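Local structure of antibiotic biosynthesis monooxygenase (Thermus thermophilus, 1IUJ) at the interface of chains A and B. The protein is of unknown function but belongs to the antibiotic biosynthesis monooxygenase family, may act as a monooxygenase, and can carry zinc ions in the crystal. Numbering follows the deposited sequence. Chains: chain A/B, hypothetical protein TT1380.

The interface of chains A and B. Residues chain A 3, 5, 53, 95-98; chain B 39-41, 53.
B:Leu41 lays its forked side chain against an apolar patch of chain A made by A:Val3, A:Met5, A:Phe95 and A:Val97, and it buries 73 Å², more than any other residue of this patch. With CD1 anti to CA (chi2 178°) the leucine runs on to A:Met5, while CD2 turns towards the valines. CD1 meets the thioether methyl CE of A:Met5 at 3.3 Å, a close methyl-to-methyl contact; A:Met5, extended beyond CG, is long and slender enough to bring that methyl to the partner chain. CD2 rests 3.7 Å from CG2 of A:Val97, whose side chain runs parallel beside it, and 3.9 Å from CG2 of A:Val3, set roughly perpendicular to it. Beta-branched valines suit these strand positions, offering compact methyls close to the backbone. CB of B:Leu41 sits over the face of the A:Phe95 ring near its CG and CD2 corner, 3.7 Å from CD2; the flat ring suits a place under a leucine stem. A:Met53 and B:Met53 meet tip to tip; their modelled sulfur separation is too short to be trusted, but flexible thioethers suit such an apolar meeting of equivalent residues. Packing is looser at the other end, where CG2 of A:Val98 stands 4.0 Å from CG1 of B:Val40. A:Glu96 hides only 2 Å² and turns its carboxylate away from chain B, where a charge costs the apolar core little. There the backbone N of A:Val98 donates a nearly straight hydrogen bond to O of B:Val40 (2.9 Å, 172° at the hydrogen). A:Val97 and B:Leu41 form an antiparallel bridge, joining strand 91-100 of chain A to strand 35-43 of chain B. In this two-fold strand-to-strand interface of the deposited dimer, which may be the biological one, strands 2-8 and 91-100 of chain A line the leucine, and strand 50-56 of each chain brings its methionine to the centre.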
loop_
_atom_site.group_PDB
_atom_site.type_symbol
_atom_site.label_atom_id
_atom_site.label_comp_id
_atom_site.label_asym_id
_atom_site.label_seq_id
_atom_site.Cartn_x
_atom_site.Cartn_y
_atom_site.Cartn_z
ATOM N N VAL A 3 -1.904 0.873 9.021
ATOM C CA VAL A 3 -2.185 1.225 7.643
ATOM C C VAL A 3 -3.430 0.498 7.174
ATOM O O VAL A 3 -3.572 -0.711 7.385
ATOM C CB VAL A 3 -1.000 0.822 6.706
ATOM C CG1 VAL A 3 -1.369 1.005 5.226
ATOM C CG2 VAL A 3 0.295 1.620 7.062
ATOM N N MET A 5 -5.591 -0.257 3.546
ATOM C CA MET A 5 -5.621 -0.151 2.073
ATOM C C MET A 5 -6.986 -0.589 1.609
ATOM O O MET A 5 -7.352 -1.752 1.832
ATOM C CB MET A 5 -4.583 -1.090 1.464
ATOM C CG MET A 5 -3.210 -0.901 1.972
ATOM S SD MET A 5 -1.984 -1.420 0.735
ATOM C CE MET A 5 -0.509 -1.258 1.675
ATOM N N MET A 53 -4.757 4.330 0.361
ATOM C CA MET A 53 -3.869 3.926 1.451
ATOM C C MET A 53 -3.843 5.012 2.504
ATOM O O MET A 53 -3.588 6.177 2.188
ATOM C CB MET A 53 -2.441 3.663 0.941
ATOM C CG MET A 53 -1.547 3.189 2.053
ATOM S SD MET A 53 -0.021 2.688 1.394
ATOM C CE MET A 53 0.639 4.248 0.900
ATOM N N PHE A 95 -3.006 -3.476 8.222
ATOM C CA PHE A 95 -1.634 -3.885 8.513
ATOM C C PHE A 95 -1.060 -3.077 9.659
ATOM O O PHE A 95 -1.454 -1.944 9.905
ATOM C CB PHE A 95 -0.716 -3.544 7.323
ATOM C CG PHE A 95 -1.144 -4.135 6.007
ATOM C CD1 PHE A 95 -2.044 -3.443 5.183
ATOM C CD2 PHE A 95 -0.663 -5.378 5.591
ATOM C CE1 PHE A 95 -2.429 -3.965 3.946
ATOM C CE2 PHE A 95 -1.068 -5.944 4.333
ATOM C CZ PHE A 95 -1.958 -5.227 3.528
ATOM N N GLU A 96 -0.022 -3.647 10.275
ATOM C CA GLU A 96 0.845 -2.941 11.208
ATOM C C GLU A 96 2.150 -2.710 10.481
ATOM O O GLU A 96 2.653 -3.624 9.843
ATOM C CB GLU A 96 1.092 -3.787 12.483
ATOM C CG GLU A 96 1.978 -3.100 13.542
ATOM C CD GLU A 96 1.318 -1.883 14.187
ATOM O OE1 GLU A 96 0.063 -1.857 14.243
ATOM O OE2 GLU A 96 2.040 -0.930 14.613
ATOM N N VAL A 97 2.686 -1.506 10.591
ATOM C CA VAL A 97 4.025 -1.204 10.051
ATOM C C VAL A 97 5.077 -1.864 10.955
ATOM O O VAL A 97 5.145 -1.591 12.165
ATOM C CB VAL A 97 4.272 0.303 9.957
ATOM C CG1 VAL A 97 5.640 0.612 9.351
ATOM C CG2 VAL A 97 3.185 0.999 9.111
ATOM N N VAL A 98 5.913 -2.712 10.368
ATOM C CA VAL A 98 6.960 -3.388 11.145
ATOM C C VAL A 98 8.391 -2.996 10.732
ATOM O O VAL A 98 9.359 -3.374 11.411
ATOM C CB VAL A 98 6.750 -4.889 11.165
ATOM C CG1 VAL A 98 5.387 -5.221 11.819
ATOM C CG2 VAL A 98 6.870 -5.500 9.773
ATOM N N LEU B 39 8.361 0.446 3.286
ATOM C CA LEU B 39 7.639 -0.003 4.483
ATOM C C LEU B 39 7.363 -1.476 4.372
ATOM O O LEU B 39 7.039 -1.974 3.287
ATOM C CB LEU B 39 6.343 0.767 4.678
ATOM C CG LEU B 39 6.489 2.280 4.810
ATOM C CD1 LEU B 39 6.375 3.000 3.457
ATOM C CD2 LEU B 39 5.473 2.794 5.797
ATOM N N VAL B 40 7.554 -2.207 5.466
ATOM C CA VAL B 40 7.142 -3.586 5.488
ATOM C C VAL B 40 5.914 -3.670 6.387
ATOM O O VAL B 40 5.913 -3.173 7.519
ATOM C CB VAL B 40 8.254 -4.511 6.006
ATOM C CG1 VAL B 40 7.784 -5.981 5.947
ATOM C CG2 VAL B 40 9.597 -4.277 5.234
ATOM N N LEU B 41 4.862 -4.261 5.847
ATOM C CA LEU B 41 3.523 -4.205 6.450
ATOM C C LEU B 41 3.050 -5.603 6.805
ATOM O O LEU B 41 2.895 -6.465 5.948
ATOM C CB LEU B 41 2.554 -3.540 5.452
ATOM C CG LEU B 41 2.881 -2.152 4.986
ATOM C CD1 LEU B 41 1.852 -1.694 3.968
ATOM C CD2 LEU B 41 2.951 -1.139 6.135
ATOM N N MET B 53 6.063 -2.324 0.636
ATOM C CA MET B 53 5.622 -1.171 -0.135
ATOM C C MET B 53 6.802 -0.250 -0.328
ATOM O O MET B 53 7.455 0.148 0.648
ATOM C CB MET B 53 4.532 -0.408 0.607
ATOM C CG MET B 53 4.054 0.766 -0.196
ATOM S SD MET B 53 2.669 1.508 0.601
ATOM C CE MET B 53 3.361 2.007 2.143
#